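Local coordinates for protein neuraminidase (Influenza A virus, PDB 4GDI) that forms a homotetrameric neuraminidase-like beta-propeller that may remove terminal sialic acids, although its putative active site has diverged, at residues Gly36-Leu40 with Ala87-Ser93; Tyr45-Leu50 with Ser102-Phe106; Asn65-Leu69 with Thr347-Gly351; Asp120-Ile125 with Ala139-Leu145. The contacts are given in a common frame with arbitrary orientation. Residues are numbered along the deposited sequence.

Contact 1 of 4, residues Gly36-Leu40 with Ala87-Ser93; sequences GDLIL and ASTLSTS
In this neuraminidase beta-propeller, the contact lies within one blade: the entry into strand 39-42 meets the loop that joins strands 78-83 and 94-98. Asp37 turns the chain with positive phi (68/25) just before the extended run Leu38 to Leu40. The register sets Leu38 beside Thr89, CA atoms 4.6 Å apart, and the hydrogen bond across the segments runs from Ile39 N to Ser88 O at 2.8 Å. Ile39 (chi1 m, chi2 t) points toward the loop, laying CD1 3.7 Å from Ser93 CB and 4.2 Å from CD2 of Leu90, itself m,t. Leu38 has chi1 between wells, at -140°; although its CB is turned away, CD1 returns to 4.1 Å from Ala87 CB and 3.9 Å from Thr89 CG2. The hydroxyls of Ser88 and Ser93, both m, bond to Thr82 on strand 78-83. Pro35 of a second subunit packs on Asp37 and Leu90, so the loop belongs to the tetramer interface. Thr89 and Thr92, both p, brace the loop from within: Thr89 OG1 accepts from Ser91 N at 3.2 Å, an ST turn, while Thr92 OG1 accepts from Thr89 N at 2.9 Å and donates to Ala87 O at 2.6 Å.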
# COMPACT_ATOMS: atom_id res chain seq x y z
N GLY A 36 15.26 -7.04 8.72
CA GLY A 36 14.30 -7.77 9.52
C GLY A 36 12.92 -7.78 8.88
O GLY A 36 12.62 -6.94 8.03
N ASP A 37 12.08 -8.74 9.27
CA ASP A 37 10.70 -8.81 8.80
C ASP A 37 10.62 -9.16 7.32
O ASP A 37 9.64 -8.85 6.64
CB ASP A 37 9.96 -7.50 9.08
CG ASP A 37 9.64 -7.32 10.56
OD1 ASP A 37 9.30 -8.33 11.21
OD2 ASP A 37 9.73 -6.19 11.07
N LEU A 38 11.66 -9.82 6.82
CA LEU A 38 11.63 -10.37 5.48
C LEU A 38 11.07 -11.77 5.59
O LEU A 38 11.42 -12.53 6.50
CB LEU A 38 13.04 -10.43 4.92
CG LEU A 38 13.30 -10.06 3.47
CD1 LEU A 38 12.89 -8.63 3.19
CD2 LEU A 38 14.77 -10.27 3.16
N ILE A 39 10.16 -12.12 4.69
CA ILE A 39 9.64 -13.48 4.62
C ILE A 39 10.56 -14.32 3.74
O ILE A 39 10.72 -14.04 2.56
CB ILE A 39 8.22 -13.49 4.06
CG1 ILE A 39 7.33 -12.56 4.89
CG2 ILE A 39 7.68 -14.92 4.03
CD1 ILE A 39 5.90 -12.48 4.42
N LEU A 40 11.16 -15.34 4.34
CA LEU A 40 12.09 -16.22 3.65
C LEU A 40 11.33 -17.25 2.82
O LEU A 40 10.39 -17.89 3.31
CB LEU A 40 12.98 -16.93 4.66
CG LEU A 40 13.84 -15.97 5.50
CD1 LEU A 40 14.68 -16.75 6.47
CD2 LEU A 40 14.71 -15.12 4.59
N ALA A 87 10.44 -6.50 -2.34
CA ALA A 87 10.90 -7.51 -1.41
C ALA A 87 9.71 -8.10 -0.66
O ALA A 87 8.70 -7.42 -0.42
CB ALA A 87 11.89 -6.91 -0.42
N SER A 88 9.82 -9.37 -0.29
CA SER A 88 8.77 -10.06 0.44
C SER A 88 8.84 -9.75 1.95
O SER A 88 9.70 -10.24 2.68
CB SER A 88 8.87 -11.57 0.19
OG SER A 88 8.52 -11.89 -1.17
N THR A 89 7.93 -8.89 2.38
CA THR A 89 7.82 -8.52 3.78
C THR A 89 6.37 -8.64 4.21
O THR A 89 5.49 -8.86 3.38
CB THR A 89 8.20 -7.06 3.99
OG1 THR A 89 7.15 -6.23 3.47
CG2 THR A 89 9.52 -6.73 3.30
N LEU A 90 6.12 -8.44 5.50
CA LEU A 90 4.78 -8.54 6.06
C LEU A 90 3.81 -7.52 5.46
O LEU A 90 2.60 -7.74 5.46
CB LEU A 90 4.83 -8.33 7.57
CG LEU A 90 5.50 -9.45 8.35
CD1 LEU A 90 5.53 -9.07 9.83
CD2 LEU A 90 4.78 -10.78 8.13
N SER A 91 4.34 -6.42 4.95
CA SER A 91 3.51 -5.37 4.37
C SER A 91 3.25 -5.60 2.88
O SER A 91 2.25 -5.11 2.35
CB SER A 91 4.19 -4.00 4.54
OG SER A 91 4.63 -3.80 5.86
N THR A 92 4.14 -6.31 2.20
CA THR A 92 4.06 -6.42 0.75
C THR A 92 3.57 -7.78 0.26
O THR A 92 3.27 -7.94 -0.91
CB THR A 92 5.44 -6.20 0.13
OG1 THR A 92 6.33 -7.21 0.60
CG2 THR A 92 5.98 -4.83 0.50
N SER A 93 3.53 -8.77 1.15
CA SER A 93 3.26 -10.15 0.75
C SER A 93 1.90 -10.59 1.26
O SER A 93 1.52 -10.24 2.37
CB SER A 93 4.33 -11.11 1.31
OG SER A 93 5.61 -10.81 0.79

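Contact 2 of 4, residues Tyr45-Leu50 with Ser102-Phe106; sequences YVSCDL and SSACF
Strand segments 45-48 and 102-106 run nearly parallel, 21° between their N-to-C directions, with axes 6.5 Å apart at closest. The two backbones share no direct hydrogen bond; their CA atoms lie 8.7 Å apart at Tyr45-Ser103, 6.3 Å at Ser47-Cys105 and 5.5 Å at Asp49-Phe106, so the gap narrows along the chain. Side chains and water fill it. Tyr45 (chi1 p) spans the wide end, its OH donating to Ser102 OG at 2.8 Å. Toward the narrow end water 1 gives to Ser47 OG (2.6 Å) and Cys48 O (2.7 Å) and accepts from Phe106 N (2.9 Å). Phe106 (chi1 t, chi2 76°) turns one ring face to Asp49 CB, a CH-pi contact 3.8 Å from the centroid, and its edge to Leu50, CE2-CG 4.1 Å. Ser47 OG also bonds to Glu151. Such packing is characteristic of first strands of successive propeller blades: strand 44-48 pairs with strand 53-64 in its own sheet, strand 101-106 with strand 111-117 in the next, and disulfides Cys48-Cys53 and Cys105-Cys152 flank the join.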
# COMPACT_ATOMS: atom_id res chain seq x y z
N TYR A 45 8.37 -19.25 -7.67
CA TYR A 45 8.26 -19.16 -9.12
C TYR A 45 7.49 -17.89 -9.46
O TYR A 45 6.97 -17.22 -8.57
CB TYR A 45 7.56 -20.40 -9.70
CG TYR A 45 6.16 -20.66 -9.14
CD1 TYR A 45 5.99 -21.36 -7.96
CD2 TYR A 45 5.03 -20.19 -9.79
CE1 TYR A 45 4.74 -21.60 -7.43
CE2 TYR A 45 3.75 -20.42 -9.28
CZ TYR A 45 3.62 -21.13 -8.10
OH TYR A 45 2.39 -21.36 -7.57
N VAL A 46 7.40 -17.58 -10.74
CA VAL A 46 6.78 -16.33 -11.16
C VAL A 46 5.54 -16.61 -12.00
O VAL A 46 5.53 -17.55 -12.79
CB VAL A 46 7.76 -15.46 -11.98
CG1 VAL A 46 7.03 -14.22 -12.52
CG2 VAL A 46 8.97 -15.05 -11.13
N SER A 47 4.52 -15.77 -11.87
CA SER A 47 3.34 -15.85 -12.75
C SER A 47 2.67 -14.48 -12.78
O SER A 47 2.68 -13.75 -11.79
CB SER A 47 2.37 -16.94 -12.25
OG SER A 47 1.45 -17.32 -13.26
N CYS A 48 2.08 -14.14 -13.92
CA CYS A 48 1.60 -12.79 -14.17
C CYS A 48 0.09 -12.73 -14.45
O CYS A 48 -0.48 -13.68 -15.00
CB CYS A 48 2.34 -12.19 -15.37
SG CYS A 48 4.13 -12.55 -15.44
N ASP A 49 -0.54 -11.62 -14.09
CA ASP A 49 -1.87 -11.32 -14.60
C ASP A 49 -1.68 -10.54 -15.89
O ASP A 49 -0.60 -10.62 -16.48
CB ASP A 49 -2.77 -10.61 -13.55
CG ASP A 49 -2.19 -9.28 -13.02
OD1 ASP A 49 -1.43 -8.57 -13.73
OD2 ASP A 49 -2.53 -8.95 -11.87
N LEU A 50 -2.70 -9.81 -16.34
CA LEU A 50 -2.57 -9.06 -17.60
C LEU A 50 -1.82 -7.75 -17.43
O LEU A 50 -1.55 -7.04 -18.40
CB LEU A 50 -3.94 -8.77 -18.20
CG LEU A 50 -4.80 -9.98 -18.56
CD1 LEU A 50 -6.09 -9.53 -19.25
CD2 LEU A 50 -4.02 -10.93 -19.45
N SER A 102 2.90 -26.06 -4.86
CA SER A 102 1.84 -25.27 -5.49
C SER A 102 2.01 -25.04 -6.98
O SER A 102 3.05 -25.33 -7.57
CB SER A 102 1.74 -23.91 -4.79
OG SER A 102 2.72 -23.02 -5.28
N SER A 103 0.96 -24.51 -7.57
CA SER A 103 1.02 -23.99 -8.92
C SER A 103 -0.06 -22.93 -9.02
O SER A 103 -1.09 -23.02 -8.35
CB SER A 103 0.76 -25.10 -9.94
OG SER A 103 0.92 -24.61 -11.26
N ALA A 104 0.17 -21.92 -9.85
CA ALA A 104 -0.80 -20.86 -10.02
C ALA A 104 -0.75 -20.32 -11.44
O ALA A 104 0.28 -20.38 -12.11
CB ALA A 104 -0.53 -19.73 -9.02
N CYS A 105 -1.87 -19.81 -11.90
CA CYS A 105 -1.91 -19.25 -13.24
C CYS A 105 -3.19 -18.42 -13.39
O CYS A 105 -4.25 -18.81 -12.87
CB CYS A 105 -1.85 -20.36 -14.31
SG CYS A 105 -2.93 -21.82 -14.06
N PHE A 106 -3.05 -17.30 -14.09
CA PHE A 106 -4.15 -16.37 -14.36
C PHE A 106 -4.72 -16.63 -15.75
O PHE A 106 -3.98 -16.66 -16.73
CB PHE A 106 -3.62 -14.93 -14.29
CG PHE A 106 -4.69 -13.88 -14.23
CD1 PHE A 106 -5.40 -13.66 -13.06
CD2 PHE A 106 -4.97 -13.09 -15.34
CE1 PHE A 106 -6.39 -12.68 -13.00
CE2 PHE A 106 -5.96 -12.11 -15.30
CZ PHE A 106 -6.67 -11.91 -14.12
O HOH W 1 -0.45 -16.34 -14.80

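Contact 3 of 4, residues Asn65-Leu69 with Thr347-Gly351; sequences NQHLL and TVGLG
Residues 347-351 turn between strands 338-346 and 352-362 of a propeller sheet and pack against 65-69, which holds the short strand 67-68 of another; CA atoms of His67 and Gly349 stand 4.8 Å apart. Thr347 (chi1 p) ties up the turn: its OG1 accepts from Leu350 N at 3.1 Å, an ST motif, and donates to Gly351 O at 2.7 Å, while Thr347 N bonds to Gly351 O at 3.1 Å. Val348 (p) sets CG1 4.3 Å from CB of Gln66, a residue of positive phi (78/-11) whose NE2 bonds to Leu34 O. Gly349 packs directly on Gln66 O, with its C at 3.0 Å and its CA at 3.1 Å in a CA-H...O contact, where a CB would clash; its O lies 3.1 Å from His67 CD2, and its N donates to water 2 at 2.9 Å, which is 3.0 Å from both Gln66 O and Gln66 OE1. Leu350 (p,p) reaches across, CG 3.4 Å from Gln66 O, CD2 3.7 Å from His67 O and CB 3.9 Å from Leu68 CD1. Gly351, with positive phi, leads out into strand 352-362. With water between polar groups and no direct hydrogen bond between the segments, this surface contact rests on close fit around a glycine and on leucine packing.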
# COMPACT_ATOMS: atom_id res chain seq x y z
N ASN A 65 16.91 -9.59 13.32
CA ASN A 65 18.31 -9.37 13.69
C ASN A 65 19.23 -10.45 13.14
O ASN A 65 20.04 -11.02 13.88
CB ASN A 65 18.46 -9.32 15.21
CG ASN A 65 17.49 -8.36 15.86
OD1 ASN A 65 17.58 -7.14 15.67
ND2 ASN A 65 16.55 -8.89 16.64
N GLN A 66 19.10 -10.73 11.85
CA GLN A 66 19.98 -11.66 11.14
C GLN A 66 19.69 -13.15 11.40
O GLN A 66 20.22 -14.02 10.70
CB GLN A 66 21.45 -11.36 11.43
CG GLN A 66 21.85 -9.93 11.08
CD GLN A 66 21.33 -9.51 9.71
OE1 GLN A 66 21.47 -10.23 8.72
NE2 GLN A 66 20.71 -8.34 9.66
N HIS A 67 18.84 -13.44 12.38
CA HIS A 67 18.44 -14.82 12.63
C HIS A 67 16.96 -15.02 12.31
O HIS A 67 16.29 -14.10 11.87
CB HIS A 67 18.77 -15.23 14.07
CG HIS A 67 20.20 -15.01 14.43
ND1 HIS A 67 20.66 -13.83 14.99
CD2 HIS A 67 21.29 -15.80 14.26
CE1 HIS A 67 21.96 -13.92 15.18
NE2 HIS A 67 22.37 -15.10 14.74
N LEU A 68 16.47 -16.23 12.52
CA LEU A 68 15.07 -16.51 12.28
C LEU A 68 14.29 -16.21 13.55
O LEU A 68 14.66 -16.66 14.62
CB LEU A 68 14.87 -17.97 11.89
CG LEU A 68 15.31 -18.33 10.47
CD1 LEU A 68 16.16 -19.57 10.50
CD2 LEU A 68 14.10 -18.53 9.58
N LEU A 69 13.23 -15.42 13.42
CA LEU A 69 12.26 -15.28 14.50
C LEU A 69 11.82 -16.68 14.89
O LEU A 69 11.59 -17.51 14.02
CB LEU A 69 11.06 -14.46 14.03
CG LEU A 69 10.16 -13.90 15.14
CD1 LEU A 69 10.91 -12.86 15.99
CD2 LEU A 69 8.88 -13.30 14.56
N THR A 347 24.17 -16.20 4.22
CA THR A 347 23.90 -15.20 5.24
C THR A 347 24.68 -15.51 6.51
O THR A 347 25.12 -16.64 6.72
CB THR A 347 22.39 -15.07 5.57
OG1 THR A 347 21.97 -16.14 6.42
CG2 THR A 347 21.54 -15.08 4.26
N VAL A 348 24.85 -14.52 7.37
CA VAL A 348 25.66 -14.70 8.56
C VAL A 348 24.87 -15.43 9.64
O VAL A 348 25.44 -16.23 10.38
CB VAL A 348 26.22 -13.36 9.08
CG1 VAL A 348 25.10 -12.41 9.50
CG2 VAL A 348 27.19 -13.60 10.23
N GLY A 349 23.56 -15.22 9.69
CA GLY A 349 22.77 -15.70 10.81
C GLY A 349 21.63 -16.68 10.55
O GLY A 349 20.98 -17.12 11.50
N LEU A 350 21.35 -17.01 9.30
CA LEU A 350 20.27 -17.97 9.03
C LEU A 350 20.48 -18.80 7.76
O LEU A 350 19.52 -19.25 7.14
CB LEU A 350 18.92 -17.25 8.99
CG LEU A 350 18.88 -15.95 8.21
CD1 LEU A 350 18.86 -16.24 6.72
CD2 LEU A 350 17.67 -15.12 8.64
N GLY A 351 21.73 -19.01 7.40
CA GLY A 351 22.09 -19.96 6.37
C GLY A 351 21.89 -19.47 4.95
O GLY A 351 21.86 -18.27 4.69
O HOH W 2 22.04 -13.14 8.46

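Contact 4 of 4, residues Asp120-Ile125 with Ala139-Leu145; sequences DRNSFI and ASRGGPL
Ser123 supplies both direct hydrogen bonds between these segments. Its O accepts from Ala139 N at 3.0 Å, almost straight (171°), and its OG, swung out by a t rotamer, accepts from Leu145 N at 2.9 Å, less straight (135°). Within 120-125, Ser123 N donates to Asp120 O at 3.1 Å, closing the short 3-10 turn at 121-122. Asp120 O also receives a CA-H...O contact from Gly143 CA at 3.3 Å; a CB on Gly143 would clash there. The segments are the entry to strand 124-129 and the exit from strand 132-138, neighbours in a four-stranded antiparallel propeller blade, the exit chain folding back over the turn before it leads toward the next blade. Asp165 of that blade accepts from the N atoms of Ser140, Arg141 and Gly143. Pro144 follows a cis peptide bond, and Leu145 (m,t) beyond it sets CB 3.8 Å from Ile125 CD1. At the exposed end Gly142 CA lies over one face of the Arg121 guanidinium, and water 3 accepts from Arg121 NH2 at 3.2 Å and donates to Gly142 O at 2.8 Å.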
# COMPACT_ATOMS: atom_id res chain seq x y z
N ASP A 120 2.02 -38.25 2.74
CA ASP A 120 1.85 -39.59 2.22
C ASP A 120 0.40 -39.84 1.82
O ASP A 120 -0.14 -39.16 0.96
CB ASP A 120 2.29 -40.61 3.28
CG ASP A 120 3.54 -40.16 4.03
OD1 ASP A 120 4.51 -39.71 3.38
OD2 ASP A 120 3.53 -40.24 5.29
N ARG A 121 -0.23 -40.81 2.47
CA ARG A 121 -1.57 -41.25 2.11
C ARG A 121 -2.61 -40.19 2.40
O ARG A 121 -3.73 -40.25 1.87
CB ARG A 121 -1.89 -42.52 2.90
CG ARG A 121 -2.81 -43.51 2.21
CD ARG A 121 -2.44 -44.94 2.59
NE ARG A 121 -1.28 -45.42 1.83
CZ ARG A 121 -1.36 -46.07 0.67
NH1 ARG A 121 -2.54 -46.33 0.12
NH2 ARG A 121 -0.25 -46.46 0.05
N ASN A 122 -2.27 -39.23 3.26
CA ASN A 122 -3.20 -38.17 3.63
C ASN A 122 -3.15 -36.97 2.70
O ASN A 122 -3.96 -36.05 2.80
CB ASN A 122 -2.94 -37.71 5.07
CG ASN A 122 -3.38 -38.73 6.12
OD1 ASN A 122 -4.06 -39.71 5.81
ND2 ASN A 122 -3.00 -38.49 7.37
N SER A 123 -2.18 -36.96 1.79
CA SER A 123 -2.00 -35.81 0.92
C SER A 123 -3.23 -35.54 0.03
O SER A 123 -3.83 -36.46 -0.53
CB SER A 123 -0.74 -35.99 0.06
OG SER A 123 -0.62 -34.94 -0.90
N PHE A 124 -3.60 -34.28 -0.10
CA PHE A 124 -4.68 -33.90 -0.98
C PHE A 124 -4.37 -32.56 -1.64
O PHE A 124 -3.58 -31.76 -1.13
CB PHE A 124 -6.01 -33.82 -0.22
CG PHE A 124 -6.08 -32.69 0.76
CD1 PHE A 124 -5.44 -32.78 1.98
CD2 PHE A 124 -6.77 -31.53 0.46
CE1 PHE A 124 -5.49 -31.73 2.88
CE2 PHE A 124 -6.82 -30.48 1.34
CZ PHE A 124 -6.18 -30.58 2.56
N ILE A 125 -5.00 -32.31 -2.78
CA ILE A 125 -4.86 -31.05 -3.46
C ILE A 125 -6.19 -30.30 -3.39
O ILE A 125 -7.26 -30.92 -3.47
CB ILE A 125 -4.39 -31.26 -4.93
CG1 ILE A 125 -2.88 -31.52 -4.94
CG2 ILE A 125 -4.73 -30.05 -5.81
CD1 ILE A 125 -2.32 -32.02 -6.28
N ALA A 139 -4.59 -38.17 -2.87
CA ALA A 139 -3.64 -39.15 -3.37
C ALA A 139 -4.34 -40.44 -3.72
O ALA A 139 -5.31 -40.83 -3.06
CB ALA A 139 -2.58 -39.42 -2.32
N SER A 140 -3.86 -41.12 -4.75
CA SER A 140 -4.43 -42.42 -5.10
C SER A 140 -3.35 -43.48 -5.33
O SER A 140 -3.66 -44.65 -5.50
CB SER A 140 -5.31 -42.30 -6.34
OG SER A 140 -4.54 -41.99 -7.49
N ARG A 141 -2.09 -43.07 -5.33
CA ARG A 141 -0.99 -43.99 -5.54
C ARG A 141 -0.02 -43.93 -4.37
O ARG A 141 1.17 -44.23 -4.51
CB ARG A 141 -0.28 -43.68 -6.85
CG ARG A 141 -1.17 -43.84 -8.08
CD ARG A 141 -1.46 -45.32 -8.36
NE ARG A 141 -1.92 -45.54 -9.72
CZ ARG A 141 -3.19 -45.47 -10.12
NH1 ARG A 141 -4.16 -45.16 -9.27
NH2 ARG A 141 -3.49 -45.69 -11.40
N GLY A 142 -0.52 -43.55 -3.20
CA GLY A 142 0.28 -43.57 -1.99
C GLY A 142 0.75 -42.22 -1.51
O GLY A 142 1.12 -42.07 -0.34
N GLY A 143 0.74 -41.22 -2.39
CA GLY A 143 1.14 -39.88 -2.01
C GLY A 143 2.63 -39.76 -1.80
O GLY A 143 3.36 -40.73 -1.96
N PRO A 144 3.09 -38.55 -1.48
CA PRO A 144 2.23 -37.36 -1.45
C PRO A 144 1.91 -36.88 -2.86
O PRO A 144 2.67 -37.14 -3.79
CB PRO A 144 3.10 -36.33 -0.74
CG PRO A 144 4.50 -36.71 -1.10
CD PRO A 144 4.50 -38.21 -1.20
N LEU A 145 0.78 -36.22 -3.04
CA LEU A 145 0.56 -35.46 -4.26
C LEU A 145 1.56 -34.31 -4.31
O LEU A 145 1.88 -33.70 -3.28
CB LEU A 145 -0.87 -34.93 -4.33
CG LEU A 145 -1.90 -36.03 -4.48
CD1 LEU A 145 -3.29 -35.44 -4.40
CD2 LEU A 145 -1.71 -36.80 -5.79
O HOH W 3 2.03 -44.41 0.94

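Overall arrangement
From the N terminus, 36-40, 45-50 and 65-69 come in turn, opening contacts 1, 2 and 3. Segment 87-93 closes contact 1 within its blade, then 102-106 closes contact 2 onto the next. Contact 4 opens and closes afterwards, between 120 and 145, in the blade that 102-106 began. Contact 3 closes last, at 347-351, so it spans all of contact 4. Contacts 1, 2 and 3 cross one another pairwise, while contact 4 follows 1 and 2 in series. Contacts 1 and 3 touch, Leu40 CD1 lying 3.6 Å from Leu68 CD2 and 4.0 Å from Leu350 CD2, which joins the sheet built from strands between 39 and 98 to the hairpin turn late in the chain.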